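Local coordinates for ABC-type branched-chain amino acid transport systems periplasmic component-like protein (Thermomonospora curvata, PDB 4N03), which probably serves as the extracytoplasmic substrate-binding component of an ABC transporter for fatty acids, and holds a palmitic acid in its cleft, at residues 44-49 against 254-259; 38-43 against 105-110; 171-176 against 227-232; 277-282 against 371-376; 50-55 against 306-311. All blocks are in the same frame, centred on the assembly; numbering follows the deposited sequence.

Contact 1 (44-49 against 254-259). With PLM (palmitic acid), chain B.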
# COMPACT_ATOMS: atom_id res chain seq x y z
N GLY A 44 14.38 0.77 7.09
CA GLY A 44 14.22 -0.67 7.13
C GLY A 44 13.97 -1.28 5.79
O GLY A 44 14.34 -0.74 4.74
N VAL A 45 13.26 -2.42 5.80
CA VAL A 45 13.03 -3.18 4.57
C VAL A 45 12.28 -2.37 3.50
O VAL A 45 12.38 -2.67 2.35
CB VAL A 45 12.38 -4.52 4.88
CG1 VAL A 45 10.94 -4.33 5.29
CG2 VAL A 45 12.44 -5.47 3.65
N TYR A 46 11.49 -1.38 3.92
CA TYR A 46 10.74 -0.57 2.95
C TYR A 46 11.35 0.80 2.68
O TYR A 46 10.71 1.60 2.03
CB TYR A 46 9.27 -0.47 3.36
CG TYR A 46 8.59 -1.79 3.18
CD1 TYR A 46 8.41 -2.30 1.95
CD2 TYR A 46 8.14 -2.54 4.26
CE1 TYR A 46 7.81 -3.53 1.73
CE2 TYR A 46 7.52 -3.78 4.07
CZ TYR A 46 7.36 -4.27 2.81
OH TYR A 46 6.71 -5.45 2.58
N ALA A 47 12.57 1.05 3.13
CA ALA A 47 13.22 2.37 2.99
C ALA A 47 12.99 3.10 1.64
O ALA A 47 12.58 4.23 1.67
CB ALA A 47 14.72 2.25 3.27
N PRO A 48 13.25 2.46 0.49
CA PRO A 48 13.15 3.31 -0.72
C PRO A 48 11.69 3.64 -1.04
O PRO A 48 11.39 4.68 -1.62
CB PRO A 48 13.72 2.40 -1.82
CG PRO A 48 13.52 1.00 -1.33
CD PRO A 48 13.75 1.12 0.17
N LEU A 49 10.77 2.74 -0.67
CA LEU A 49 9.33 2.95 -0.93
C LEU A 49 8.77 3.96 0.04
O LEU A 49 8.01 4.83 -0.37
CB LEU A 49 8.56 1.65 -0.93
CG LEU A 49 8.93 0.75 -2.13
CD1 LEU A 49 8.49 -0.67 -1.86
CD2 LEU A 49 8.31 1.22 -3.43
N SER A 254 2.82 -9.93 -3.39
CA SER A 254 1.99 -8.87 -2.92
C SER A 254 2.60 -7.51 -3.37
O SER A 254 3.70 -7.44 -3.88
CB SER A 254 1.84 -8.93 -1.41
OG SER A 254 1.19 -10.12 -0.97
N ASN A 255 1.84 -6.45 -3.13
CA ASN A 255 2.11 -5.20 -3.83
C ASN A 255 3.41 -4.52 -3.52
O ASN A 255 3.87 -3.68 -4.30
CB ASN A 255 0.93 -4.22 -3.73
CG ASN A 255 0.68 -3.70 -2.33
OD1 ASN A 255 1.61 -3.50 -1.57
ND2 ASN A 255 -0.59 -3.45 -2.01
N SER A 256 4.06 -4.87 -2.42
CA SER A 256 5.28 -4.22 -1.97
C SER A 256 6.50 -5.09 -2.11
O SER A 256 7.61 -4.69 -1.68
CB SER A 256 5.17 -3.74 -0.53
OG SER A 256 5.08 -4.84 0.35
N ALA A 257 6.38 -6.24 -2.75
CA ALA A 257 7.47 -7.21 -2.87
C ALA A 257 8.36 -6.89 -4.09
O ALA A 257 8.70 -7.79 -4.86
CB ALA A 257 6.93 -8.64 -2.93
N TYR A 258 8.73 -5.63 -4.27
CA TYR A 258 9.48 -5.13 -5.43
C TYR A 258 9.77 -3.66 -5.24
O TYR A 258 8.95 -2.93 -4.74
CB TYR A 258 8.66 -5.34 -6.71
CG TYR A 258 9.32 -4.73 -7.89
CD1 TYR A 258 10.48 -5.28 -8.40
CD2 TYR A 258 8.79 -3.64 -8.55
CE1 TYR A 258 11.14 -4.66 -9.48
CE2 TYR A 258 9.43 -3.06 -9.64
CZ TYR A 258 10.59 -3.60 -10.10
OH TYR A 258 11.26 -3.06 -11.19
N SER A 259 10.96 -3.24 -5.67
CA SER A 259 11.33 -1.84 -5.87
C SER A 259 12.15 -1.81 -7.15
O SER A 259 12.90 -2.73 -7.44
CB SER A 259 12.18 -1.36 -4.69
OG SER A 259 13.44 -2.04 -4.70
C1 PLM B . 2.64 -4.07 5.28
O1 PLM B . 1.40 -4.03 5.04
O2 PLM B . 3.14 -4.10 6.43
C2 PLM B . 3.60 -3.90 4.13
C3 PLM B . 3.70 -2.34 3.83
C4 PLM B . 4.46 -2.03 2.56
C5 PLM B . 4.61 -0.56 2.32
C6 PLM B . 5.27 -0.10 1.00
C7 PLM B . 4.21 0.14 -0.07
C8 PLM B . 4.73 0.41 -1.45
C9 PLM B . 3.71 0.94 -2.44
CA PLM B . 2.95 -0.13 -3.25
CB PLM B . 1.73 0.57 -3.97
CC PLM B . 0.39 -0.17 -3.68
CD PLM B . -0.84 0.68 -3.86
CE PLM B . -2.18 0.03 -3.55
CF PLM B . -3.23 1.09 -3.16
CG PLM B . -3.94 1.74 -4.33

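Contact 2 (38-43 against 105-110). With PLM (palmitic acid), chain B.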
# COMPACT_ATOMS: atom_id res chain seq x y z
N ILE A 38 3.27 12.10 9.32
CA ILE A 38 3.69 11.03 8.47
C ILE A 38 4.55 10.10 9.30
O ILE A 38 5.56 10.54 9.89
CB ILE A 38 4.42 11.51 7.23
CG1 ILE A 38 3.42 12.22 6.31
CG2 ILE A 38 5.10 10.32 6.52
CD1 ILE A 38 4.04 12.81 5.07
N ALA A 39 4.18 8.82 9.38
CA ALA A 39 4.95 7.78 10.10
C ALA A 39 5.30 6.71 9.09
O ALA A 39 4.42 5.96 8.68
CB ALA A 39 4.16 7.23 11.27
N THR A 40 6.55 6.63 8.67
CA THR A 40 6.93 5.83 7.55
C THR A 40 8.17 4.99 7.87
O THR A 40 8.66 5.03 8.96
CB THR A 40 7.12 6.75 6.30
OG1 THR A 40 7.21 5.97 5.12
CG2 THR A 40 8.37 7.64 6.42
N ASP A 41 8.62 4.23 6.87
CA ASP A 41 9.89 3.52 6.96
C ASP A 41 10.86 4.16 5.96
O ASP A 41 10.68 4.03 4.76
CB ASP A 41 9.76 2.04 6.64
CG ASP A 41 11.05 1.31 6.76
OD1 ASP A 41 11.97 1.87 7.38
OD2 ASP A 41 11.16 0.18 6.23
N LEU A 42 11.90 4.79 6.50
CA LEU A 42 12.98 5.37 5.70
C LEU A 42 14.26 4.58 5.79
O LEU A 42 15.23 4.96 5.13
CB LEU A 42 13.23 6.83 6.09
CG LEU A 42 12.03 7.74 5.93
CD1 LEU A 42 12.39 9.14 6.38
CD2 LEU A 42 11.50 7.73 4.51
N THR A 43 14.33 3.55 6.63
CA THR A 43 15.58 2.89 6.96
C THR A 43 15.55 1.37 6.95
O THR A 43 16.59 0.74 6.82
CB THR A 43 16.11 3.38 8.30
OG1 THR A 43 15.10 3.28 9.30
CG2 THR A 43 16.69 4.78 8.19
N HIS A 105 -0.15 9.47 5.94
CA HIS A 105 0.68 8.33 5.56
C HIS A 105 1.20 7.67 6.81
O HIS A 105 1.93 8.27 7.58
CB HIS A 105 1.85 8.75 4.65
CG HIS A 105 2.82 7.64 4.39
ND1 HIS A 105 2.43 6.38 3.99
CD2 HIS A 105 4.17 7.59 4.49
CE1 HIS A 105 3.50 5.61 3.89
NE2 HIS A 105 4.57 6.32 4.17
N PHE A 106 0.80 6.41 7.03
CA PHE A 106 1.30 5.59 8.13
C PHE A 106 1.65 4.24 7.48
O PHE A 106 0.76 3.46 7.10
CB PHE A 106 0.22 5.42 9.17
CG PHE A 106 0.75 5.13 10.55
CD1 PHE A 106 1.81 4.26 10.76
CD2 PHE A 106 0.16 5.69 11.64
CE1 PHE A 106 2.29 4.02 12.04
CE2 PHE A 106 0.65 5.47 12.92
CZ PHE A 106 1.71 4.62 13.12
N LEU A 107 2.94 3.98 7.30
CA LEU A 107 3.38 2.79 6.58
C LEU A 107 3.31 1.56 7.50
O LEU A 107 3.82 1.59 8.60
CB LEU A 107 4.82 2.96 6.10
CG LEU A 107 5.30 1.88 5.14
CD1 LEU A 107 6.22 2.50 4.10
CD2 LEU A 107 6.00 0.73 5.85
N GLY A 108 2.78 0.47 6.98
CA GLY A 108 2.96 -0.82 7.59
C GLY A 108 1.78 -1.36 8.39
O GLY A 108 1.25 -0.67 9.25
N SER A 109 1.40 -2.62 8.13
CA SER A 109 0.24 -3.20 8.79
C SER A 109 0.43 -3.38 10.30
O SER A 109 -0.42 -2.91 11.07
CB SER A 109 -0.24 -4.49 8.10
OG SER A 109 -0.66 -4.22 6.79
N PRO A 110 1.51 -4.02 10.74
CA PRO A 110 1.63 -4.17 12.20
C PRO A 110 1.80 -2.87 12.94
O PRO A 110 1.43 -2.75 14.12
CB PRO A 110 2.83 -5.08 12.36
CG PRO A 110 2.96 -5.81 11.06
CD PRO A 110 2.54 -4.79 10.02
C1 PLM B . 2.64 -4.07 5.28
O1 PLM B . 1.40 -4.03 5.04
O2 PLM B . 3.14 -4.10 6.43
C2 PLM B . 3.60 -3.90 4.13
C3 PLM B . 3.70 -2.34 3.83
C4 PLM B . 4.46 -2.03 2.56
C5 PLM B . 4.61 -0.56 2.32
C6 PLM B . 5.27 -0.10 1.00
C7 PLM B . 4.21 0.14 -0.07
C8 PLM B . 4.73 0.41 -1.45
C9 PLM B . 3.71 0.94 -2.44
CA PLM B . 2.95 -0.13 -3.25
CB PLM B . 1.73 0.57 -3.97
CC PLM B . 0.39 -0.17 -3.68
CD PLM B . -0.84 0.68 -3.86
CE PLM B . -2.18 0.03 -3.55
CF PLM B . -3.23 1.09 -3.16
CG PLM B . -3.94 1.74 -4.33

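Contact 3 (171-176 against 227-232)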
# COMPACT_ATOMS: atom_id res chain seq x y z
N LEU A 171 0.57 -24.42 -4.21
CA LEU A 171 1.12 -23.09 -4.06
C LEU A 171 1.98 -23.05 -2.83
O LEU A 171 1.55 -23.49 -1.78
CB LEU A 171 -0.05 -22.08 -3.87
CG LEU A 171 -1.20 -22.15 -4.87
CD1 LEU A 171 -2.25 -21.13 -4.46
CD2 LEU A 171 -0.70 -21.87 -6.26
N GLY A 172 3.18 -22.48 -2.95
CA GLY A 172 4.01 -22.21 -1.79
C GLY A 172 4.01 -20.76 -1.48
O GLY A 172 4.49 -19.99 -2.33
N HIS A 173 3.57 -20.35 -0.29
CA HIS A 173 3.45 -18.94 0.05
C HIS A 173 4.39 -18.60 1.17
O HIS A 173 4.26 -19.07 2.30
CB HIS A 173 2.00 -18.64 0.41
CG HIS A 173 1.68 -17.18 0.42
ND1 HIS A 173 0.39 -16.73 0.35
CD2 HIS A 173 2.49 -16.07 0.48
CE1 HIS A 173 0.41 -15.41 0.39
NE2 HIS A 173 1.66 -14.99 0.46
N VAL A 174 5.40 -17.80 0.85
CA VAL A 174 6.36 -17.26 1.79
C VAL A 174 5.81 -15.95 2.28
O VAL A 174 5.54 -15.06 1.43
CB VAL A 174 7.73 -17.05 1.10
CG1 VAL A 174 8.72 -16.40 2.06
CG2 VAL A 174 8.30 -18.35 0.56
N TYR A 175 5.64 -15.74 3.59
CA TYR A 175 4.89 -14.57 4.05
C TYR A 175 5.44 -14.01 5.32
O TYR A 175 5.77 -14.78 6.27
CB TYR A 175 3.37 -14.97 4.19
CG TYR A 175 3.08 -15.94 5.33
CD1 TYR A 175 3.25 -17.30 5.20
CD2 TYR A 175 2.71 -15.44 6.57
CE1 TYR A 175 3.03 -18.17 6.30
CE2 TYR A 175 2.49 -16.31 7.65
CZ TYR A 175 2.67 -17.65 7.51
OH TYR A 175 2.50 -18.49 8.62
N PHE A 176 5.43 -12.68 5.45
CA PHE A 176 5.74 -12.02 6.68
C PHE A 176 4.65 -12.39 7.69
O PHE A 176 3.48 -12.13 7.50
CB PHE A 176 5.75 -10.51 6.52
CG PHE A 176 6.99 -9.86 5.93
CD1 PHE A 176 8.13 -10.54 5.64
CD2 PHE A 176 6.97 -8.50 5.71
CE1 PHE A 176 9.25 -9.87 5.14
CE2 PHE A 176 8.07 -7.81 5.20
CZ PHE A 176 9.18 -8.51 4.91
N LEU A 227 4.33 -17.85 -4.08
CA LEU A 227 3.71 -16.60 -3.68
C LEU A 227 4.55 -15.99 -2.60
O LEU A 227 5.14 -16.69 -1.77
CB LEU A 227 2.28 -16.82 -3.18
CG LEU A 227 1.20 -16.97 -4.26
CD1 LEU A 227 1.48 -17.99 -5.35
CD2 LEU A 227 -0.13 -17.27 -3.58
N LEU A 228 4.66 -14.65 -2.63
CA LEU A 228 5.54 -13.93 -1.73
C LEU A 228 4.87 -12.70 -1.18
O LEU A 228 4.53 -11.79 -1.93
CB LEU A 228 6.84 -13.53 -2.41
CG LEU A 228 7.86 -12.79 -1.56
CD1 LEU A 228 8.36 -13.63 -0.38
CD2 LEU A 228 9.05 -12.32 -2.37
N SER A 229 4.77 -12.61 0.14
CA SER A 229 4.31 -11.41 0.82
C SER A 229 5.38 -10.96 1.76
O SER A 229 5.52 -11.41 2.89
CB SER A 229 2.99 -11.67 1.54
OG SER A 229 2.02 -12.19 0.65
N ALA A 230 6.24 -10.10 1.21
CA ALA A 230 7.45 -9.63 1.89
C ALA A 230 7.84 -8.32 1.19
O ALA A 230 6.99 -7.69 0.54
CB ALA A 230 8.52 -10.67 1.78
N GLY A 231 9.08 -7.89 1.40
CA GLY A 231 9.55 -6.65 0.81
C GLY A 231 10.54 -6.91 -0.27
O GLY A 231 10.82 -8.03 -0.71
N PRO A 232 11.11 -5.81 -0.82
CA PRO A 232 12.00 -5.91 -1.96
C PRO A 232 13.20 -6.82 -1.75
O PRO A 232 13.53 -7.62 -2.62
CB PRO A 232 12.42 -4.44 -2.21
CG PRO A 232 11.29 -3.61 -1.70
CD PRO A 232 10.78 -4.40 -0.50

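Contact 4 (277-282 against 371-376). With PLM (palmitic acid), chain B.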
# COMPACT_ATOMS: atom_id res chain seq x y z
N ILE A 277 3.32 -9.17 -9.82
CA ILE A 277 2.87 -8.51 -8.62
C ILE A 277 1.40 -8.19 -8.73
O ILE A 277 0.93 -7.63 -9.72
CB ILE A 277 3.65 -7.19 -8.38
CG1 ILE A 277 5.15 -7.42 -8.15
CG2 ILE A 277 3.06 -6.38 -7.23
CD1 ILE A 277 5.47 -8.11 -6.82
N ALA A 278 0.64 -8.61 -7.72
CA ALA A 278 -0.79 -8.29 -7.61
C ALA A 278 -0.92 -7.02 -6.78
O ALA A 278 -0.42 -6.94 -5.68
CB ALA A 278 -1.52 -9.42 -6.93
N THR A 279 -1.54 -5.99 -7.38
CA THR A 279 -1.64 -4.71 -6.72
C THR A 279 -2.85 -3.95 -7.22
O THR A 279 -3.15 -3.99 -8.41
CB THR A 279 -0.37 -3.87 -7.00
OG1 THR A 279 -0.55 -2.59 -6.39
CG2 THR A 279 -0.06 -3.71 -8.48
N ALA A 280 -3.52 -3.22 -6.33
CA ALA A 280 -4.61 -2.35 -6.71
C ALA A 280 -4.13 -1.05 -7.36
O ALA A 280 -4.93 -0.31 -7.90
CB ALA A 280 -5.46 -1.98 -5.51
N GLY A 281 -2.83 -0.74 -7.24
CA GLY A 281 -2.27 0.51 -7.74
C GLY A 281 -1.68 0.40 -9.13
O GLY A 281 -1.02 -0.56 -9.47
N ALA A 282 -1.95 1.42 -9.94
CA ALA A 282 -1.37 1.47 -11.26
C ALA A 282 0.13 1.84 -11.15
O ALA A 282 0.51 2.63 -10.28
CB ALA A 282 -2.06 2.52 -12.08
N TYR A 371 -4.72 -5.15 -10.32
CA TYR A 371 -3.83 -5.28 -11.49
C TYR A 371 -2.86 -6.38 -11.30
O TYR A 371 -2.49 -6.69 -10.14
CB TYR A 371 -2.97 -4.02 -11.68
CG TYR A 371 -3.67 -2.73 -11.98
CD1 TYR A 371 -4.10 -1.89 -10.97
CD2 TYR A 371 -3.84 -2.28 -13.30
CE1 TYR A 371 -4.71 -0.69 -11.23
CE2 TYR A 371 -4.45 -1.07 -13.56
CZ TYR A 371 -4.85 -0.27 -12.54
OH TYR A 371 -5.45 0.93 -12.86
N ILE A 372 -2.40 -6.99 -12.38
CA ILE A 372 -1.17 -7.80 -12.32
C ILE A 372 -0.11 -6.95 -13.07
O ILE A 372 -0.34 -6.58 -14.23
CB ILE A 372 -1.30 -9.17 -12.97
CG1 ILE A 372 -2.45 -9.95 -12.40
CG2 ILE A 372 0.05 -9.91 -12.86
CD1 ILE A 372 -2.35 -10.28 -10.93
N ILE A 373 1.01 -6.69 -12.43
CA ILE A 373 2.11 -5.95 -13.02
C ILE A 373 3.35 -6.82 -13.02
O ILE A 373 3.43 -7.83 -12.32
CB ILE A 373 2.33 -4.56 -12.33
CG1 ILE A 373 2.96 -4.69 -10.99
CG2 ILE A 373 1.03 -3.77 -12.31
CD1 ILE A 373 3.30 -3.37 -10.37
N LYS A 374 4.36 -6.42 -13.78
CA LYS A 374 5.67 -7.07 -13.70
C LYS A 374 6.75 -6.00 -13.72
O LYS A 374 6.61 -4.92 -14.37
CB LYS A 374 5.90 -8.06 -14.81
CG LYS A 374 5.95 -7.40 -16.19
CD LYS A 374 6.18 -8.38 -17.32
CE LYS A 374 7.58 -9.00 -17.34
NZ LYS A 374 8.68 -8.00 -17.57
N PRO A 375 7.88 -6.29 -13.10
CA PRO A 375 9.08 -5.47 -13.27
C PRO A 375 9.49 -5.35 -14.74
O PRO A 375 9.40 -6.32 -15.49
CB PRO A 375 10.12 -6.20 -12.47
CG PRO A 375 9.36 -6.94 -11.45
CD PRO A 375 8.13 -7.40 -12.16
N ASP A 376 9.97 -4.16 -15.13
CA ASP A 376 10.45 -3.87 -16.50
C ASP A 376 11.37 -2.70 -16.44
O ASP A 376 10.97 -1.65 -16.02
CB ASP A 376 9.25 -3.55 -17.37
CG ASP A 376 9.57 -3.49 -18.86
OD1 ASP A 376 10.76 -3.37 -19.26
OD2 ASP A 376 8.60 -3.55 -19.64
C1 PLM B . 2.64 -4.07 5.28
O1 PLM B . 1.40 -4.03 5.04
O2 PLM B . 3.14 -4.10 6.43
C2 PLM B . 3.60 -3.90 4.13
C3 PLM B . 3.70 -2.34 3.83
C4 PLM B . 4.46 -2.03 2.56
C5 PLM B . 4.61 -0.56 2.32
C6 PLM B . 5.27 -0.10 1.00
C7 PLM B . 4.21 0.14 -0.07
C8 PLM B . 4.73 0.41 -1.45
C9 PLM B . 3.71 0.94 -2.44
CA PLM B . 2.95 -0.13 -3.25
CB PLM B . 1.73 0.57 -3.97
CC PLM B . 0.39 -0.17 -3.68
CD PLM B . -0.84 0.68 -3.86
CE PLM B . -2.18 0.03 -3.55
CF PLM B . -3.23 1.09 -3.16
CG PLM B . -3.94 1.74 -4.33

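Contact 5 (50-55 against 306-311)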
# COMPACT_ATOMS: atom_id res chain seq x y z
N GLY A 50 9.16 3.92 1.31
CA GLY A 50 8.72 4.93 2.24
C GLY A 50 9.21 6.31 1.83
O GLY A 50 8.49 7.30 1.95
N LYS A 51 10.44 6.41 1.34
CA LYS A 51 10.96 7.67 0.81
C LYS A 51 10.12 8.17 -0.32
O LYS A 51 9.76 9.36 -0.36
CB LYS A 51 12.42 7.52 0.42
CG LYS A 51 13.08 8.82 -0.01
CD LYS A 51 14.54 8.63 -0.40
CE LYS A 51 15.17 10.00 -0.74
NZ LYS A 51 16.59 9.86 -1.01
N SER A 52 9.78 7.30 -1.28
CA SER A 52 8.99 7.72 -2.41
C SER A 52 7.63 8.20 -2.00
O SER A 52 7.13 9.22 -2.53
CB SER A 52 8.85 6.60 -3.40
OG SER A 52 10.08 6.21 -3.95
N ILE A 53 6.97 7.43 -1.12
CA ILE A 53 5.64 7.81 -0.66
C ILE A 53 5.66 9.19 0.02
O ILE A 53 4.83 10.04 -0.23
CB ILE A 53 5.05 6.73 0.26
CG1 ILE A 53 4.86 5.42 -0.49
CG2 ILE A 53 3.74 7.19 0.83
CD1 ILE A 53 4.68 4.23 0.42
N THR A 54 6.62 9.33 0.90
CA THR A 54 6.77 10.54 1.69
C THR A 54 7.07 11.76 0.80
O THR A 54 6.47 12.81 0.98
CB THR A 54 7.84 10.35 2.74
OG1 THR A 54 7.42 9.32 3.61
CG2 THR A 54 8.09 11.59 3.57
N GLN A 55 7.96 11.57 -0.16
CA GLN A 55 8.29 12.65 -1.06
C GLN A 55 7.15 13.00 -1.96
O GLN A 55 6.95 14.18 -2.29
CB GLN A 55 9.55 12.29 -1.89
CG GLN A 55 10.80 12.35 -1.02
CD GLN A 55 12.12 12.22 -1.75
OE1 GLN A 55 13.17 12.59 -1.20
NE2 GLN A 55 12.11 11.67 -2.93
N PRO A 306 14.46 7.42 -8.12
CA PRO A 306 13.71 6.77 -9.18
C PRO A 306 12.20 6.80 -8.96
O PRO A 306 11.74 6.70 -7.85
CB PRO A 306 14.25 5.33 -9.12
CG PRO A 306 15.63 5.47 -8.61
CD PRO A 306 15.53 6.55 -7.58
N LEU A 307 11.46 6.97 -10.03
CA LEU A 307 10.03 6.81 -9.99
C LEU A 307 9.69 5.37 -9.61
O LEU A 307 10.40 4.45 -9.98
CB LEU A 307 9.39 7.15 -11.32
CG LEU A 307 9.48 8.61 -11.74
CD1 LEU A 307 9.06 8.72 -13.18
CD2 LEU A 307 8.61 9.50 -10.88
N ASP A 308 8.59 5.14 -8.86
CA ASP A 308 8.15 3.83 -8.46
C ASP A 308 6.69 3.91 -8.09
O ASP A 308 6.09 4.98 -8.10
CB ASP A 308 9.04 3.26 -7.35
CG ASP A 308 8.98 3.99 -6.05
OD1 ASP A 308 7.90 4.54 -5.70
OD2 ASP A 308 10.00 3.99 -5.32
N SER A 309 6.12 2.77 -7.73
CA SER A 309 4.68 2.71 -7.49
C SER A 309 4.34 3.37 -6.14
O SER A 309 3.21 3.77 -5.92
CB SER A 309 4.21 1.28 -7.61
OG SER A 309 4.33 0.84 -8.95
N GLY A 310 5.33 3.55 -5.25
CA GLY A 310 5.13 4.31 -4.05
C GLY A 310 4.87 5.79 -4.31
O GLY A 310 4.16 6.46 -3.55
N VAL A 311 5.44 6.34 -5.39
CA VAL A 311 5.15 7.71 -5.77
C VAL A 311 3.63 7.87 -6.00
O VAL A 311 3.03 8.84 -5.56
CB VAL A 311 5.99 8.15 -6.99
CG1 VAL A 311 5.59 9.56 -7.45
CG2 VAL A 311 7.49 8.11 -6.66
O HOH W 1 11.43 8.10 -5.43

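Contact 1 (44-49 against 254-259)
One face of the Y46 ring lies against the palmitate chain, and its rim is turned to S256. Atom C4 of the lipid sits over the ring centre, 3.6 Å above the ring plane. In that plane, at the rim, is the carbonyl oxygen of S256, with S256 O 3.6 Å from Y46 CE1, while S256 OG comes in obliquely. Y84 adds an edge-to-face ring contact. The polar tip is held by a hydrogen bond of 2.8 Å between Y46 OH and S256 OG; either hydroxyl could be the donor, and both also have weak bonds to A230 O. S256 OG stands between its own backbone N and carbonyl carbon (chi1 67°), and S256 CB is 3.6 Å from palmitate C4. Y46 is the N-cap residue of helix 47-66, which follows a first-lobe strand, whereas 254-259 is the loop after strand 251-253 of the other sheet. The contact therefore bridges the two lobes of a type I periplasmic binding protein with ligand in the cleft. Further along, L49 CD1 meets Y258 O at 3.7 Å. The same methyl touches the lipid, L49 CD1 being 3.9 Å from PLM C8. P48 CG approaches S259 CB at 4.3 Å. On the loop side, N255 CG lies 3.8 Å from palmitate CC.

Contact 2 (38-43 against 105-110)
A side-chain hydrogen bond links T40 to H105 across two neighbouring parallel strands: T40 OG1 and H105 NE2 are 2.8 Å apart, near the plane of the imidazole. T40 OG1 lies anti to its backbone N (chi1 -167°), which sets the hydroxyl at that nitrogen. Strands 33-40 and 103-107 are the central pair of the four-stranded parallel sheet of the first lobe, a Rossmann-like alpha/beta layer; their short segments run at 19° to one another. Two backbone bonds join them, A39 N to H105 O and L107 N to A39 O. On the face of A39 and F106, A39 CB stands over the ring centre of F106, 3.7 Å above its plane, a CH-pi contact. On the H105 face, I38 CG2 touches the imidazole edge at H105 CD2, 3.5 Å away. L107 CG is 3.8 Å from palmitate C5. Past the strand end, S109 N donates to palmitate O2 at 170°, and S109 OG donates to palmitate O1 at 2.7 Å.

Contact 3 (171-176 against 227-232)
H173 reaches across to L227 and S229 on the neighbouring parallel strand. H173 CB is 4.0 Å from L227 CB, and H173 CG is closer to L227 CB, 3.7 Å. L227 CB stands 3.6 Å above the imidazole plane, offset toward the rim, a CH-pi contact. ND1 meets L227 CD2, CD2 meets L227 O, and CE1 comes near S229 OG. At the tip, H173 NE2 is 2.8 Å from S229 OG in a hydrogen bond of 164°, at the ring edge; CG anti to the backbone N (chi1 -165°) starts the ring on this course. Four backbone bonds register the two strands of the second lobe's mixed sheet, whose short segments 171-176 and 227-229 run at 9°. Past the last bond, A230 CA stands over the centre of the F176 ring, 3.6 Å above its plane, a CH-pi contact. H173 ND1 has a weak bond to T188 OG1, and S229 OG also bonds S254 OG, so the imidazole belongs to a buried polar chain whose links probably fix the ring's rotation.

Contact 4 (277-282 against 371-376)
Strands 277-279 and 371-375 run antiparallel with a strong twist, 139° between their short axes, I277-I373 and T279-Y371 being hydrogen-bonded pairs and A278-I372 a non-hydrogen-bonded one. The bond Y371 N to T279 O is short, 2.7 Å, but bent to 140°, whereas I373 N to I277 O is straighter. Y371 contributes a large share of the side-chain contact. Its ring edge receives T279 O and A280 O: T279 O is 3.4 Å from Y371 CD1, and A280 O is 3.4 Å from Y371 CE1. A282 CA stands over a face, 3.9 Å above the plane and offset toward the rim, while A282 CB is 3.8 Å from Y371 OH. That hydroxyl bonds G354 O. The pair joins the parallel strands of the second lobe's sheet to its antiparallel extension, since 370-375 also pairs with 383-390, and these two strands form the antiparallel edge of the seven-stranded mixed sheet. On the side away from Y371, I372 CD1 meets A278 CB at 4.2 Å. T279 OG1 lies anti to its own backbone N (chi1 177°) and accepts from G281 N, forming an ST turn as the chain leaves the strand. The lipid passes here: palmitate CC is 3.8 Å from T279 OG1, and palmitate CE is 3.8 Å from G281 N.

Contact 5 (50-55 against 306-311)
S52 and D308 meet at a short hydrogen bond, S52 OG donating to D308 OD2 at 2.6 Å, on the syn side of the carboxylate and 31° out of its plane. This is the tight half. S52 CB also comes to 3.2 Å from D308 OD1, and I53 CG1 presses on the backbone of G310, 3.3 Å from its carbonyl oxygen G310 O and 3.7 Å from G310 CA. With no side chain on G310 the two backbones come close, I53 CA and G310 CA being 4.9 Å apart, and I53 CA makes a CA-H...O contact with G310 O. V311 CG2 touches S52 CB at 3.8 Å. The looser half lies toward exposed P306: S52 OG does not reach P306 O directly, and one water donates to both oxygens, its O 2.8 Å from S52 OG. K51 NZ also forms a salt bridge with D305, to which Q55 bonds as well. D308 CG lies between its backbone N and carbonyl carbon (chi1 66°). Its OD1 accepts from V311 N, and weakly from G310 N, making D308 an N-cap: the carboxylate closes the start of helix 309-330 with one oxygen and grips helix 47-66 with the other.

How the contacts relate
The bound palmitate connects contacts 1, 2 and 4, and also touches G310 of contact 5. Its carboxylate is held at contact 2, with Y84 and Y148 as further hydrogen-bonding partners, its chain runs past contact 1, and its tail ends near contact 4; contacts 2 and 4 have centres about 21 Å apart, on opposite sides of the chain's centre. Contacts 1 and 2 touch (centres about 11 Å), Y46 N to D41 OD2 at 2.8 Å. Contacts 1 and 3 meet where S254 N bonds L228 O (2.9 Å). Contacts 1 and 5 share helix 47-66, with centres about 10 Å apart. Contacts 3 and 4 belong to one sheet, about 6 Å apart at their nearest atoms.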